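Local coordinates for protein tRNA(Phe) 7-((3-amino-3-carboxypropyl)-4-demethylwyosine(37)-N(4))-methyltransferase 1 (Pyrococcus horikoshii, PDB 2IT3) that probably methylates N-4 of a wyosine precursor at position 37 of tRNA(Phe), using S-adenosyl-L-methionine, in the pathway that makes wyosine derivatives, at residues R57-E62 / L75-R80; P64-K69 / H94-L99; S83-L88 / V165-L170; G129-N134 / R148-M153. All coordinates share one frame; numbering follows the deposited sequence.

Interaction 1: residues R57-E62 / L75-R80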
# COMPACT_ATOMS: atom_id res chain seq x y z
N ARG A 57 -6.87 11.04 5.11
CA ARG A 57 -7.01 12.28 4.39
C ARG A 57 -7.45 12.07 2.96
O ARG A 57 -7.12 11.06 2.33
CB ARG A 57 -5.71 13.08 4.41
CG ARG A 57 -4.62 12.53 3.53
CD ARG A 57 -3.49 13.54 3.38
NE ARG A 57 -2.85 13.44 2.07
CZ ARG A 57 -2.14 12.40 1.66
NH1 ARG A 57 -1.97 11.35 2.46
NH2 ARG A 57 -1.63 12.39 0.44
N ILE A 58 -8.22 13.04 2.47
CA ILE A 58 -8.73 13.05 1.12
C ILE A 58 -7.99 14.21 0.47
O ILE A 58 -7.70 15.21 1.13
CB ILE A 58 -10.25 13.31 1.12
CG1 ILE A 58 -10.95 12.17 1.87
CG2 ILE A 58 -10.75 13.45 -0.31
CD1 ILE A 58 -12.48 12.32 1.94
N SER A 59 -7.64 14.08 -0.81
CA SER A 59 -6.92 15.14 -1.49
C SER A 59 -7.19 15.14 -2.98
O SER A 59 -7.69 14.17 -3.54
CB SER A 59 -5.41 14.98 -1.30
OG SER A 59 -5.05 15.10 0.06
N VAL A 60 -6.81 16.25 -3.60
CA VAL A 60 -6.94 16.48 -5.03
C VAL A 60 -5.58 17.05 -5.41
O VAL A 60 -5.17 18.06 -4.86
CB VAL A 60 -8.04 17.52 -5.33
CG1 VAL A 60 -8.07 17.84 -6.82
CG2 VAL A 60 -9.40 17.01 -4.87
N MSE A 61 -4.88 16.39 -6.34
CA MSE A 61 -3.56 16.87 -6.75
C MSE A 61 -3.25 16.56 -8.21
O MSE A 61 -3.77 15.59 -8.77
CB MSE A 61 -2.48 16.24 -5.85
CG MSE A 61 -2.46 14.72 -5.86
SE MSE A 61 -1.34 13.92 -7.25
CE MSE A 61 0.33 13.85 -6.29
N GLU A 62 -2.41 17.38 -8.83
CA GLU A 62 -2.02 17.18 -10.22
C GLU A 62 -0.55 16.79 -10.30
O GLU A 62 0.28 17.29 -9.54
CB GLU A 62 -2.27 18.44 -11.05
CG GLU A 62 -1.77 19.72 -10.43
CD GLU A 62 -2.01 20.92 -11.32
OE1 GLU A 62 -3.06 20.97 -11.99
OE2 GLU A 62 -1.14 21.82 -11.35
N LEU A 75 -4.13 20.47 -4.91
CA LEU A 75 -5.15 21.49 -5.11
C LEU A 75 -6.13 21.54 -3.95
O LEU A 75 -6.95 22.46 -3.85
CB LEU A 75 -5.89 21.22 -6.43
CG LEU A 75 -4.91 20.99 -7.59
CD1 LEU A 75 -5.64 20.47 -8.81
CD2 LEU A 75 -4.19 22.29 -7.90
N GLY A 76 -6.06 20.56 -3.07
CA GLY A 76 -6.93 20.52 -1.92
C GLY A 76 -6.57 19.36 -1.01
O GLY A 76 -6.17 18.30 -1.49
N LYS A 77 -6.69 19.57 0.30
CA LYS A 77 -6.38 18.54 1.30
C LYS A 77 -7.36 18.60 2.45
O LYS A 77 -7.53 19.65 3.07
CB LYS A 77 -4.97 18.72 1.88
CG LYS A 77 -3.83 18.45 0.93
CD LYS A 77 -2.57 18.06 1.69
CE LYS A 77 -2.78 16.76 2.44
NZ LYS A 77 -1.52 16.19 3.01
N TRP A 78 -7.99 17.47 2.75
CA TRP A 78 -8.95 17.41 3.83
C TRP A 78 -8.71 16.19 4.72
O TRP A 78 -8.54 15.08 4.22
CB TRP A 78 -10.36 17.33 3.26
CG TRP A 78 -10.65 18.42 2.31
CD1 TRP A 78 -11.09 19.68 2.61
CD2 TRP A 78 -10.50 18.37 0.89
NE1 TRP A 78 -11.22 20.41 1.46
CE2 TRP A 78 -10.87 19.63 0.39
CE3 TRP A 78 -10.10 17.38 -0.01
CZ2 TRP A 78 -10.84 19.93 -0.97
CZ3 TRP A 78 -10.07 17.67 -1.36
CH2 TRP A 78 -10.44 18.94 -1.83
N HIS A 79 -8.71 16.41 6.03
CA HIS A 79 -8.51 15.35 7.01
C HIS A 79 -9.85 15.07 7.68
O HIS A 79 -9.93 14.93 8.91
CB HIS A 79 -7.48 15.80 8.05
CG HIS A 79 -6.08 15.89 7.52
ND1 HIS A 79 -5.21 14.82 7.52
CD2 HIS A 79 -5.41 16.92 6.95
CE1 HIS A 79 -4.06 15.19 6.97
NE2 HIS A 79 -4.16 16.46 6.61
N ARG A 80 -10.90 14.99 6.87
CA ARG A 80 -12.27 14.74 7.33
C ARG A 80 -13.13 14.40 6.12
O ARG A 80 -12.66 14.47 4.98
CB ARG A 80 -12.83 16.00 7.99
CG ARG A 80 -12.99 17.18 7.02
CD ARG A 80 -13.48 18.44 7.70
NE ARG A 80 -13.85 19.49 6.75
CZ ARG A 80 -12.99 20.13 5.97
NH1 ARG A 80 -11.70 19.85 6.03
NH2 ARG A 80 -13.42 21.06 5.12
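An antiparallel beta hairpin is formed by strands 48-63 and 73-78, and it carries a classic beta bulge where Leu75 and Gly76 both face Val60. Ile58 and Trp78 make a hydrogen-bonded pair. Ile58 N gives to Trp78 O at 2.7 Å, and Trp78 N gives to Ile58 O at 2.8 Å; both bonds are nearly straight. At the bulge, Val60 O takes Leu75 N at 2.6 Å and, weakly, Gly76 N. Val60 N gives in turn to Gly76 O.

Ile58, Val60 and Trp78 lie on one apolar face of the hairpin. The CG2 branch of Val60 comes to the edge of the indole, 3.6 Å from Trp78 CZ3 and near the ring plane. Ile58 CG2 lies 4.0 Å from Trp78 CE3. With CG anti to the carbonyl carbon (chi1 -54°), the Trp78 indole is laid back toward Gly76, whose C lies over one face. Gly76 has no CB to collide with that ring. Helix 84-92 packs on this face, with Ala90 touching both Val60 and Trp78. Ile58 also reaches helix 167-194.

Ser59 and Lys77 point to the other face as a non-hydrogen-bonded pair. There Lys77 NZ lies 3.2 Å from Arg57 NE. Both are donors with like charge, so the pair is probably unfavourable. Lys77 also makes a cation-pi contact with Trp74. Nearer the backbone, Arg57 makes a CH-pi contact: its CB sits over one face of the His79 ring, 3.9 Å from the centroid.

Interaction 2: residues P64-K69 / H94-L99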
# COMPACT_ATOMS: atom_id res chain seq x y z
N PRO A 64 2.37 15.01 -13.50
CA PRO A 64 3.47 15.88 -13.09
C PRO A 64 3.16 17.35 -13.34
O PRO A 64 3.07 17.79 -14.48
CB PRO A 64 4.62 15.39 -13.94
CG PRO A 64 3.94 15.06 -15.23
CD PRO A 64 2.71 14.31 -14.76
N HIS A 65 3.01 18.11 -12.26
CA HIS A 65 2.72 19.54 -12.35
C HIS A 65 3.73 20.21 -13.28
O HIS A 65 4.83 19.69 -13.50
CB HIS A 65 2.77 20.18 -10.97
CG HIS A 65 2.54 21.66 -10.98
ND1 HIS A 65 1.43 22.23 -11.56
CD2 HIS A 65 3.27 22.68 -10.47
CE1 HIS A 65 1.48 23.55 -11.41
NE2 HIS A 65 2.59 23.85 -10.75
N PHE A 66 3.36 21.36 -13.82
CA PHE A 66 4.21 22.15 -14.71
C PHE A 66 4.25 23.62 -14.29
O PHE A 66 3.66 24.49 -14.93
CB PHE A 66 3.64 22.03 -16.12
CG PHE A 66 4.62 22.57 -17.12
CD1 PHE A 66 5.76 21.84 -17.42
CD2 PHE A 66 4.37 23.78 -17.75
CE1 PHE A 66 6.66 22.33 -18.35
CE2 PHE A 66 5.28 24.26 -18.68
CZ PHE A 66 6.43 23.54 -18.98
N GLY A 67 4.94 23.89 -13.17
CA GLY A 67 4.96 25.26 -12.65
C GLY A 67 6.24 25.58 -11.86
O GLY A 67 7.31 25.83 -12.41
N ASP A 68 6.08 25.62 -10.53
CA ASP A 68 7.20 25.97 -9.67
C ASP A 68 8.22 24.84 -9.56
O ASP A 68 8.77 24.55 -8.50
CB ASP A 68 6.66 26.30 -8.28
CG ASP A 68 7.55 27.35 -7.63
OD1 ASP A 68 8.68 27.02 -7.29
OD2 ASP A 68 7.10 28.48 -7.45
N LYS A 69 8.45 24.16 -10.70
CA LYS A 69 9.39 23.05 -10.71
C LYS A 69 9.12 22.05 -9.58
O LYS A 69 9.99 21.70 -8.79
CB LYS A 69 10.81 23.61 -10.59
CG LYS A 69 11.41 23.94 -11.95
CD LYS A 69 11.22 22.80 -12.96
CE LYS A 69 10.92 23.31 -14.37
NZ LYS A 69 10.15 22.30 -15.10
N HIS A 94 -7.15 22.85 -11.55
CA HIS A 94 -6.28 21.98 -12.34
C HIS A 94 -5.79 22.66 -13.61
O HIS A 94 -6.56 23.30 -14.31
CB HIS A 94 -7.02 20.70 -12.73
CG HIS A 94 -6.23 19.81 -13.64
ND1 HIS A 94 -4.88 19.59 -13.47
CD2 HIS A 94 -6.59 19.10 -14.73
CE1 HIS A 94 -4.45 18.78 -14.43
NE2 HIS A 94 -5.47 18.47 -15.20
N ARG A 95 -4.50 22.50 -13.92
CA ARG A 95 -3.92 23.09 -15.11
C ARG A 95 -3.09 22.12 -15.96
O ARG A 95 -3.35 21.96 -17.15
CB ARG A 95 -3.05 24.30 -14.74
CG ARG A 95 -3.81 25.43 -14.06
CD ARG A 95 -4.95 25.94 -14.93
NE ARG A 95 -5.90 26.72 -14.15
CZ ARG A 95 -7.08 27.14 -14.60
NH1 ARG A 95 -7.45 26.87 -15.85
NH2 ARG A 95 -7.88 27.83 -13.81
N SER A 96 -2.11 21.46 -15.35
CA SER A 96 -1.26 20.54 -16.10
C SER A 96 -1.05 19.20 -15.42
O SER A 96 -1.31 19.03 -14.23
CB SER A 96 0.11 21.18 -16.35
OG SER A 96 0.81 21.36 -15.13
N GLY A 97 -0.55 18.25 -16.20
CA GLY A 97 -0.31 16.92 -15.68
C GLY A 97 -1.60 16.14 -15.48
O GLY A 97 -2.66 16.51 -15.97
N GLN A 98 -1.49 15.05 -14.74
CA GLN A 98 -2.64 14.21 -14.47
C GLN A 98 -3.32 14.70 -13.20
O GLN A 98 -2.66 15.09 -12.24
CB GLN A 98 -2.18 12.77 -14.29
CG GLN A 98 -1.03 12.41 -15.20
CD GLN A 98 -0.43 11.07 -14.84
OE1 GLN A 98 -0.30 10.73 -13.66
NE2 GLN A 98 -0.06 10.30 -15.86
N LEU A 99 -4.64 14.67 -13.20
CA LEU A 99 -5.41 15.09 -12.05
C LEU A 99 -5.90 13.86 -11.33
O LEU A 99 -6.55 13.00 -11.93
CB LEU A 99 -6.61 15.94 -12.49
CG LEU A 99 -7.57 16.35 -11.38
CD1 LEU A 99 -6.84 17.19 -10.33
CD2 LEU A 99 -8.72 17.12 -12.00
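Ser96 meets the backbone of Phe66 where the loop after strand 48-63 passes the loop leading into strand 98-112. This is the close part of the contact. Phe66 N gives a weak hydrogen bond to Ser96 OG at 2.9 Å, bent to 118° at the hydrogen. Ser96 OG stands between its own backbone N and carbonyl carbon (chi1 66°), which turns it to the facing loop, 3.1 Å from Phe66 CB. The His65 ring is near the same hydroxyl, with ND1 3.7 Å from Ser96 OG. That ring also has a weak hydrogen bond from ND1 to Glu62.

Next to this, Pro64 O lies 3.7 Å from Gly97 CA. A CB on Gly97 would collide with this oxygen, and its positive phi also favours glycine. Pro64 follows a cis peptide bond. Its CD only grazes Gln98 CG, at 4.2 Å. Gln98 OE1 accepts a hydrogen bond from Trp100 NE1, and the Gln98 side chain packs on Ile176 of the second subunit.

The outer side is loose. The Phe66 ring leads away from Ser96 and is exposed, as is the loop beyond it. A single bent N-H...O bond and a few carbon contacts imply a light surface contact, with little across it to fix the Phe66 end.

Interaction 3: residues S83-L88 / V165-L170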
# COMPACT_ATOMS: atom_id res chain seq x y z
N SER A 83 -17.18 17.69 1.30
CA SER A 83 -18.43 18.03 0.65
C SER A 83 -18.12 18.17 -0.83
O SER A 83 -17.02 18.57 -1.22
CB SER A 83 -19.00 19.35 1.18
OG SER A 83 -18.43 20.46 0.50
N LEU A 84 -19.09 17.81 -1.66
CA LEU A 84 -18.93 17.87 -3.10
C LEU A 84 -18.37 19.18 -3.66
O LEU A 84 -17.42 19.16 -4.43
CB LEU A 84 -20.28 17.58 -3.77
CG LEU A 84 -20.39 17.88 -5.26
CD1 LEU A 84 -19.49 16.94 -6.04
CD2 LEU A 84 -21.84 17.73 -5.70
N TYR A 85 -18.94 20.32 -3.26
CA TYR A 85 -18.50 21.60 -3.80
C TYR A 85 -17.09 22.02 -3.43
O TYR A 85 -16.46 22.80 -4.15
CB TYR A 85 -19.53 22.67 -3.45
CG TYR A 85 -20.92 22.21 -3.83
CD1 TYR A 85 -21.24 21.92 -5.15
CD2 TYR A 85 -21.87 21.96 -2.85
CE1 TYR A 85 -22.48 21.37 -5.49
CE2 TYR A 85 -23.10 21.41 -3.17
CZ TYR A 85 -23.40 21.12 -4.48
OH TYR A 85 -24.61 20.53 -4.76
N GLU A 86 -16.57 21.50 -2.32
CA GLU A 86 -15.19 21.80 -1.91
C GLU A 86 -14.27 21.13 -2.93
O GLU A 86 -13.31 21.73 -3.42
CB GLU A 86 -14.86 21.18 -0.56
CG GLU A 86 -15.68 21.65 0.60
CD GLU A 86 -15.34 20.89 1.86
OE1 GLU A 86 -15.71 19.69 1.95
OE2 GLU A 86 -14.70 21.48 2.75
N VAL A 87 -14.56 19.87 -3.22
CA VAL A 87 -13.76 19.10 -4.16
C VAL A 87 -13.80 19.72 -5.57
O VAL A 87 -12.78 19.79 -6.25
CB VAL A 87 -14.25 17.63 -4.22
CG1 VAL A 87 -13.47 16.85 -5.26
CG2 VAL A 87 -14.10 16.98 -2.85
N LEU A 88 -14.98 20.17 -5.99
CA LEU A 88 -15.13 20.76 -7.31
C LEU A 88 -14.28 22.02 -7.42
O LEU A 88 -13.70 22.29 -8.47
CB LEU A 88 -16.59 21.10 -7.57
CG LEU A 88 -17.50 19.90 -7.83
CD1 LEU A 88 -18.97 20.32 -7.80
CD2 LEU A 88 -17.13 19.29 -9.18
N VAL A 165 -14.56 14.13 -15.95
CA VAL A 165 -15.82 13.82 -15.30
C VAL A 165 -16.69 15.02 -14.98
O VAL A 165 -16.21 16.15 -14.92
CB VAL A 165 -15.58 13.05 -14.00
CG1 VAL A 165 -14.80 11.77 -14.31
CG2 VAL A 165 -14.82 13.92 -13.01
N GLY A 166 -17.98 14.76 -14.79
CA GLY A 166 -18.92 15.81 -14.47
C GLY A 166 -19.27 15.79 -12.99
O GLY A 166 -18.76 14.98 -12.22
N GLU A 167 -20.18 16.68 -12.61
CA GLU A 167 -20.60 16.82 -11.23
C GLU A 167 -21.25 15.59 -10.63
O GLU A 167 -20.92 15.20 -9.51
CB GLU A 167 -21.54 18.03 -11.10
CG GLU A 167 -21.54 18.70 -9.74
CD GLU A 167 -22.35 19.99 -9.72
OE1 GLU A 167 -22.02 20.92 -10.49
OE2 GLU A 167 -23.32 20.07 -8.94
N GLU A 168 -22.17 14.96 -11.36
CA GLU A 168 -22.85 13.78 -10.81
C GLU A 168 -21.89 12.61 -10.55
O GLU A 168 -22.00 11.92 -9.54
CB GLU A 168 -23.98 13.34 -11.73
CG GLU A 168 -24.68 12.10 -11.21
CD GLU A 168 -26.04 11.87 -11.85
OE1 GLU A 168 -26.41 12.64 -12.77
OE2 GLU A 168 -26.73 10.92 -11.43
N TYR A 169 -20.96 12.40 -11.47
CA TYR A 169 -19.99 11.33 -11.32
C TYR A 169 -19.13 11.62 -10.11
O TYR A 169 -18.94 10.77 -9.24
CB TYR A 169 -19.10 11.24 -12.57
CG TYR A 169 -17.99 10.22 -12.46
CD1 TYR A 169 -18.22 8.87 -12.69
CD2 TYR A 169 -16.69 10.61 -12.12
CE1 TYR A 169 -17.19 7.93 -12.59
CE2 TYR A 169 -15.65 9.68 -12.03
CZ TYR A 169 -15.91 8.35 -12.26
OH TYR A 169 -14.88 7.43 -12.15
N LEU A 170 -18.60 12.83 -10.05
CA LEU A 170 -17.75 13.22 -8.95
C LEU A 170 -18.50 13.05 -7.64
O LEU A 170 -17.93 12.74 -6.60
CB LEU A 170 -17.35 14.68 -9.14
CG LEU A 170 -16.54 15.22 -7.96
CD1 LEU A 170 -15.11 14.67 -7.94
CD2 LEU A 170 -16.41 16.75 -7.99
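Leu170 of helix 167-194 meets three side chains of helix 84-92: Leu84, Val87 and Leu88. Its CD2 lies 3.7 Å from Leu84 CD1, and its CD1 lies 3.8 Å from Val87 CG1. With CG anti to the backbone N (chi1 175°), the Leu170 branches reach across to the other helix. Leu88 and Leu170 run alongside each other, pointing opposite ways. Their closest methyls are modelled too near each other, so that spacing is doubtful.

Glu167, one turn earlier, lays its aliphatic part beside the same helix. Its CG is 3.6 Å from Leu88 CD1 and 4.2 Å from Leu84 CD2. The carboxylate continues to the exposed Tyr85, where Glu167 OE2 sits at the ring edge, 3.8 Å from Tyr85 CE1. The carboxylate and ring planes stand 88° apart. With an alanine in place of Leu88, the aliphatic stem of Glu167 would probably lose its nearest apolar partner, Leu88 CD1, and a gap would open beside it.

Further out are the two helix starts. Ser83 is at the N-cap position of helix 84-92, and Ser83 N gives to Glu86 OE1 at 2.6 Å. Glu86 also makes a salt bridge to Arg80. Gly166 is at the N-cap position of helix 167-194 and its O takes Leu170 N. Elsewhere on that helix, Tyr169 OH bonds to Leu156 O of the second subunit. Between the two segments themselves the contact is largely aliphatic, with no hydrogen bonds, so it depends on the fit of the leucine and valine branches and the Glu167 stem.

Interaction 4: residues G129-N134 / R148-M153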
# COMPACT_ATOMS: atom_id res chain seq x y z
N GLY A 129 -8.19 -4.24 12.03
CA GLY A 129 -8.60 -3.86 10.68
C GLY A 129 -7.44 -3.29 9.87
O GLY A 129 -7.53 -3.09 8.66
N PHE A 130 -6.31 -2.96 10.49
CA PHE A 130 -5.20 -2.39 9.74
C PHE A 130 -4.34 -3.52 9.19
O PHE A 130 -3.30 -3.87 9.76
CB PHE A 130 -4.37 -1.47 10.64
CG PHE A 130 -5.14 -0.31 11.21
CD1 PHE A 130 -5.95 -0.48 12.32
CD2 PHE A 130 -5.08 0.94 10.60
CE1 PHE A 130 -6.69 0.59 12.83
CE2 PHE A 130 -5.81 2.01 11.10
CZ PHE A 130 -6.62 1.84 12.22
N LYS A 131 -4.79 -4.07 8.06
CA LYS A 131 -4.13 -5.19 7.41
C LYS A 131 -2.78 -4.89 6.76
O LYS A 131 -2.03 -5.81 6.46
CB LYS A 131 -5.07 -5.80 6.38
CG LYS A 131 -6.49 -6.02 6.88
CD LYS A 131 -6.57 -7.03 8.02
CE LYS A 131 -6.29 -8.45 7.53
NZ LYS A 131 -6.46 -9.47 8.60
N TYR A 132 -2.47 -3.62 6.53
CA TYR A 132 -1.18 -3.29 5.93
C TYR A 132 -0.15 -2.87 6.96
O TYR A 132 0.80 -2.14 6.64
CB TYR A 132 -1.34 -2.21 4.85
CG TYR A 132 -1.95 -2.73 3.58
CD1 TYR A 132 -1.70 -4.03 3.14
CD2 TYR A 132 -2.78 -1.93 2.79
CE1 TYR A 132 -2.25 -4.52 1.96
CE2 TYR A 132 -3.33 -2.41 1.60
CZ TYR A 132 -3.06 -3.71 1.19
OH TYR A 132 -3.61 -4.19 0.03
N SER A 133 -0.33 -3.31 8.19
CA SER A 133 0.62 -3.00 9.24
C SER A 133 1.77 -3.99 9.11
O SER A 133 1.56 -5.15 8.74
CB SER A 133 -0.02 -3.13 10.62
OG SER A 133 -1.05 -2.18 10.76
N ASN A 134 2.98 -3.53 9.41
CA ASN A 134 4.15 -4.37 9.29
C ASN A 134 5.36 -3.69 9.92
O ASN A 134 5.24 -2.62 10.53
CB ASN A 134 4.45 -4.61 7.80
CG ASN A 134 4.63 -3.30 7.03
OD1 ASN A 134 5.39 -2.43 7.44
ND2 ASN A 134 3.93 -3.18 5.92
N ARG A 148 -1.17 0.71 9.06
CA ARG A 148 -1.90 1.31 7.95
C ARG A 148 -3.07 0.41 7.59
O ARG A 148 -3.01 -0.81 7.79
CB ARG A 148 -0.96 1.49 6.74
CG ARG A 148 -1.58 2.24 5.56
CD ARG A 148 -0.53 2.61 4.50
NE ARG A 148 -0.01 1.45 3.80
CZ ARG A 148 -0.44 1.01 2.62
NH1 ARG A 148 -1.41 1.65 1.97
NH2 ARG A 148 0.10 -0.08 2.07
N SER A 149 -4.15 1.00 7.08
CA SER A 149 -5.32 0.24 6.69
C SER A 149 -5.33 0.06 5.17
O SER A 149 -4.38 0.46 4.50
CB SER A 149 -6.60 0.93 7.13
OG SER A 149 -7.71 0.07 6.97
N THR A 150 -6.41 -0.50 4.63
CA THR A 150 -6.49 -0.80 3.20
C THR A 150 -7.47 -0.04 2.31
O THR A 150 -7.54 -0.34 1.12
CB THR A 150 -6.85 -2.28 3.01
OG1 THR A 150 -8.17 -2.50 3.51
CG2 THR A 150 -5.88 -3.18 3.74
N GLU A 151 -8.22 0.92 2.85
CA GLU A 151 -9.22 1.63 2.05
C GLU A 151 -8.70 2.79 1.21
O GLU A 151 -9.31 3.86 1.15
CB GLU A 151 -10.37 2.09 2.94
CG GLU A 151 -11.03 0.95 3.72
CD GLU A 151 -10.40 0.72 5.09
OE1 GLU A 151 -9.17 0.91 5.21
OE2 GLU A 151 -11.12 0.33 6.03
N ARG A 152 -7.59 2.55 0.54
CA ARG A 152 -6.94 3.54 -0.30
C ARG A 152 -7.67 3.78 -1.63
O ARG A 152 -8.29 2.87 -2.16
CB ARG A 152 -5.51 3.07 -0.57
CG ARG A 152 -4.75 3.88 -1.57
CD ARG A 152 -3.36 3.33 -1.75
NE ARG A 152 -2.66 4.08 -2.77
CZ ARG A 152 -1.42 3.82 -3.18
NH1 ARG A 152 -0.73 2.82 -2.64
NH2 ARG A 152 -0.87 4.58 -4.12
N MSE A 153 -7.59 5.00 -2.15
CA MSE A 153 -8.20 5.34 -3.43
C MSE A 153 -7.30 6.24 -4.24
O MSE A 153 -6.72 7.19 -3.72
CB MSE A 153 -9.54 6.05 -3.24
CG MSE A 153 -10.72 5.15 -2.93
SE MSE A 153 -12.35 6.16 -2.99
CE MSE A 153 -12.88 5.75 -4.80
O HOH W 1 2.00 -0.17 5.20
O HOH W 2 -6.18 -2.20 -0.82
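The Tyr132 ring has Thr150 CG2 over one face, a CH-pi contact 3.6 Å from the centroid. Ser149 O comes to the ring edge, 3.3 Å from Tyr132 CD2. The Arg148 guanidinium lies to the other side of the ring from Thr150. It is nearly parallel to the ring, 16° between planes, but displaced, so that Tyr132 CD2 sits over one guanidinium face, 3.5 Å from Arg148 NH2. A water lies at the guanidinium edge. It accepts from Arg148 NE and donates to Tyr132 O. Arg148 also makes a cation-pi contact with Tyr132 of the second subunit. The Phe130 ring instead turns its edge to the Arg148-Ser149 peptide, with Phe130 CD2 3.6 Å from Ser149 N.

Tyr132 is carried by a type I turn from Phe130 to Ser133. Tyr132 N gives to Arg148 O at 3.1 Å, from 34° out of the carbonyl plane. Ser133 OG gives to Phe130 O at 3.0 Å and weakly accepts Arg148 N. Tyr132 CG is anti to the carbonyl carbon (chi1 -75°), which places the ring between Thr150 and Arg148. An alanine at Tyr132 is likely to leave the Thr150 methyl without its ring and the guanidinium freer to turn.

The contact joins two loops at the ends of helix 115-127 and strand 143-148. Gly129, with positive phi, is the C-prime residue of the Schellman motif that ends that helix. Phe130 then packs on Lys187 and Leu188 of helix 167-194 and on Pro106 of strand 98-112.

Interactions 1 and 2 both reach the same sheet, since strands 48-63 and 98-112 are neighbours in it. Interaction 1 is partly buried and held by regular backbone bonds. Interaction 2 is a surface contact of two loops. Glu62 joins them, bonding through OE1 to His94 ND1 and Arg95 N. Interaction 3, also partly buried, packs two helices by aliphatic branches and touches interaction 1 through Arg80 with Glu86 and Val60 against Val87. Interaction 4 touches none of the others. It is partly buried, and its centre is nearest the chain centre, about 10 Å against about 24 Å for interactions 2 and 3. It mixes rings, a guanidinium and water. Interactions 2, 3 and 4 meet the second subunit; interaction 1 does not.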